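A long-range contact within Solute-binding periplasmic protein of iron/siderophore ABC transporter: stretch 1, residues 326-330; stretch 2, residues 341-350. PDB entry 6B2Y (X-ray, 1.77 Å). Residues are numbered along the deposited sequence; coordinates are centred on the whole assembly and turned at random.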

# COMPACT_ATOMS: atom_id res chain seq x y z
N SER A 326 18.52 8.18 -6.37
CA SER A 326 17.12 8.22 -6.80
C SER A 326 16.57 6.81 -6.93
O SER A 326 17.28 5.90 -7.39
CB SER A 326 16.97 8.99 -8.12
OG SER A 326 17.12 10.39 -7.93
N TYR A 327 15.32 6.63 -6.51
CA TYR A 327 14.70 5.31 -6.40
C TYR A 327 13.21 5.42 -6.69
O TYR A 327 12.64 6.51 -6.64
CB TYR A 327 14.92 4.70 -4.99
CG TYR A 327 16.35 4.84 -4.51
CD1 TYR A 327 17.25 3.80 -4.68
CD2 TYR A 327 16.80 6.02 -3.89
CE1 TYR A 327 18.56 3.92 -4.26
CE2 TYR A 327 18.12 6.15 -3.48
CZ TYR A 327 18.99 5.09 -3.66
OH TYR A 327 20.31 5.19 -3.25
N ALA A 328 12.58 4.28 -6.98
CA ALA A 328 11.13 4.24 -7.12
C ALA A 328 10.55 3.08 -6.33
O ALA A 328 11.16 2.01 -6.22
CB ALA A 328 10.68 4.13 -8.59
N ILE A 329 9.36 3.30 -5.78
CA ILE A 329 8.65 2.34 -4.95
C ILE A 329 7.22 2.19 -5.47
O ILE A 329 6.62 3.15 -5.96
CB ILE A 329 8.65 2.78 -3.47
CG1 ILE A 329 8.09 1.67 -2.58
CG2 ILE A 329 7.86 4.10 -3.30
CD1 ILE A 329 9.01 0.48 -2.45
N TRP A 330 6.67 0.98 -5.34
CA TRP A 330 5.29 0.71 -5.76
C TRP A 330 4.31 1.50 -4.91
O TRP A 330 4.33 1.42 -3.68
CB TRP A 330 5.01 -0.78 -5.65
CG TRP A 330 3.73 -1.30 -6.26
CD1 TRP A 330 3.33 -1.18 -7.56
CD2 TRP A 330 2.74 -2.09 -5.60
NE1 TRP A 330 2.13 -1.84 -7.75
CE2 TRP A 330 1.74 -2.41 -6.57
CE3 TRP A 330 2.59 -2.57 -4.29
CZ2 TRP A 330 0.62 -3.16 -6.26
CZ3 TRP A 330 1.46 -3.33 -3.98
CH2 TRP A 330 0.49 -3.61 -4.96
N LEU A 341 7.61 -4.45 2.94
CA LEU A 341 8.56 -4.52 1.83
C LEU A 341 9.07 -3.14 1.45
O LEU A 341 10.22 -3.00 1.02
CB LEU A 341 7.91 -5.20 0.62
CG LEU A 341 7.47 -6.63 0.91
CD1 LEU A 341 6.54 -7.15 -0.18
CD2 LEU A 341 8.66 -7.53 1.08
N ALA A 342 8.25 -2.10 1.59
CA ALA A 342 8.74 -0.75 1.34
C ALA A 342 9.67 -0.29 2.46
O ALA A 342 10.68 0.38 2.20
CB ALA A 342 7.57 0.22 1.19
N ILE A 343 9.35 -0.63 3.71
CA ILE A 343 10.22 -0.24 4.81
C ILE A 343 11.61 -0.82 4.63
O ILE A 343 12.63 -0.12 4.79
CB ILE A 343 9.61 -0.67 6.15
CG1 ILE A 343 8.31 0.11 6.41
CG2 ILE A 343 10.60 -0.46 7.28
CD1 ILE A 343 7.48 -0.55 7.53
N GLN A 344 11.69 -2.09 4.25
CA GLN A 344 12.98 -2.75 4.05
C GLN A 344 13.71 -2.17 2.85
O GLN A 344 14.93 -1.97 2.90
CB GLN A 344 12.79 -4.26 3.89
CG GLN A 344 12.42 -5.00 5.16
CD GLN A 344 12.45 -6.50 4.97
OE1 GLN A 344 12.56 -6.99 3.84
NE2 GLN A 344 12.36 -7.23 6.06
N SER A 345 12.99 -1.90 1.76
CA SER A 345 13.62 -1.32 0.58
C SER A 345 14.18 0.07 0.88
O SER A 345 15.30 0.40 0.49
CB SER A 345 12.64 -1.25 -0.59
OG SER A 345 12.41 -2.54 -1.13
N PHE A 346 13.40 0.91 1.58
CA PHE A 346 13.90 2.23 1.97
C PHE A 346 15.19 2.10 2.77
O PHE A 346 16.17 2.80 2.50
CB PHE A 346 12.86 2.99 2.80
CG PHE A 346 11.69 3.50 2.01
CD1 PHE A 346 11.45 3.04 0.71
CD2 PHE A 346 10.82 4.42 2.57
CE1 PHE A 346 10.37 3.51 -0.00
CE2 PHE A 346 9.73 4.88 1.87
CZ PHE A 346 9.51 4.43 0.55
N ALA A 347 15.18 1.24 3.79
CA ALA A 347 16.34 1.11 4.67
C ALA A 347 17.58 0.68 3.90
O ALA A 347 18.67 1.21 4.11
CB ALA A 347 16.03 0.11 5.78
N LYS A 348 17.42 -0.30 3.01
CA LYS A 348 18.55 -0.79 2.23
C LYS A 348 19.10 0.29 1.30
O LYS A 348 20.31 0.36 1.06
CB LYS A 348 18.15 -2.04 1.45
CG LYS A 348 19.31 -2.88 0.93
CD LYS A 348 18.82 -4.06 0.13
CE LYS A 348 19.97 -4.80 -0.54
NZ LYS A 348 20.76 -5.60 0.43
N TRP A 349 18.22 1.13 0.74
CA TRP A 349 18.69 2.26 -0.05
C TRP A 349 19.43 3.28 0.81
O TRP A 349 20.47 3.80 0.40
CB TRP A 349 17.53 2.96 -0.76
CG TRP A 349 16.82 2.12 -1.76
CD1 TRP A 349 17.32 1.07 -2.48
CD2 TRP A 349 15.46 2.28 -2.18
NE1 TRP A 349 16.35 0.56 -3.31
CE2 TRP A 349 15.20 1.29 -3.16
CE3 TRP A 349 14.43 3.16 -1.83
CZ2 TRP A 349 13.96 1.16 -3.77
CZ3 TRP A 349 13.20 3.03 -2.45
CH2 TRP A 349 12.98 2.04 -3.41
N PHE A 350 18.89 3.57 2.01
CA PHE A 350 19.46 4.64 2.84
C PHE A 350 20.81 4.24 3.40
O PHE A 350 21.70 5.08 3.55
CB PHE A 350 18.53 4.99 4.01
CG PHE A 350 17.15 5.50 3.62
CD1 PHE A 350 16.83 5.80 2.29
CD2 PHE A 350 16.17 5.67 4.59
CE1 PHE A 350 15.57 6.26 1.95
CE2 PHE A 350 14.91 6.14 4.27
CZ PHE A 350 14.60 6.42 2.94
O HOH W 1 21.17 6.75 -1.03

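Helix 341-350 packs antiparallel to strand 326-330 (172° between their N-to-C directions, axes 9.5 Å apart at closest approach), and no direct hydrogen bond joins them; side-chain packing dominates the contact. L341 makes no contact across the interface, but its carbonyl O accepts a bond from S345 OG (3.1 Å). A342 points its CB toward the strand, where it meets I329 CD1 at 3.9 Å; its small side chain sits where the backbones come close, the CA atoms of I329 and A342 being 7.0 Å apart. One turn on, S345 CB lies 4.4 Å from the same I329 CD1, while its hydroxyl is engaged with the helix backbone. F346 leaves the helix pointing away, yet its ring swings back so that CE1 reaches I329 CG1 at 3.9 Å. W349 buries the most area. Its five-membered ring forms an offset stack with the Y327 ring (centroids 4.1 Å apart, planes at 18°), and each CB lies over the face of the other's ring in a CH-pi contact: Y327 CB lies 3.4 Å from the W349 six-membered ring centroid, W349 CB 3.9 Å from the Y327 ring centroid. Farther out, W349 CH2 approaches A328 O (3.3 Å) and I329 CD1 (4.4 Å). Water 1 O lies 2.8 Å from Y327 OH and donates a weak bond to W349 O (3.4 Å).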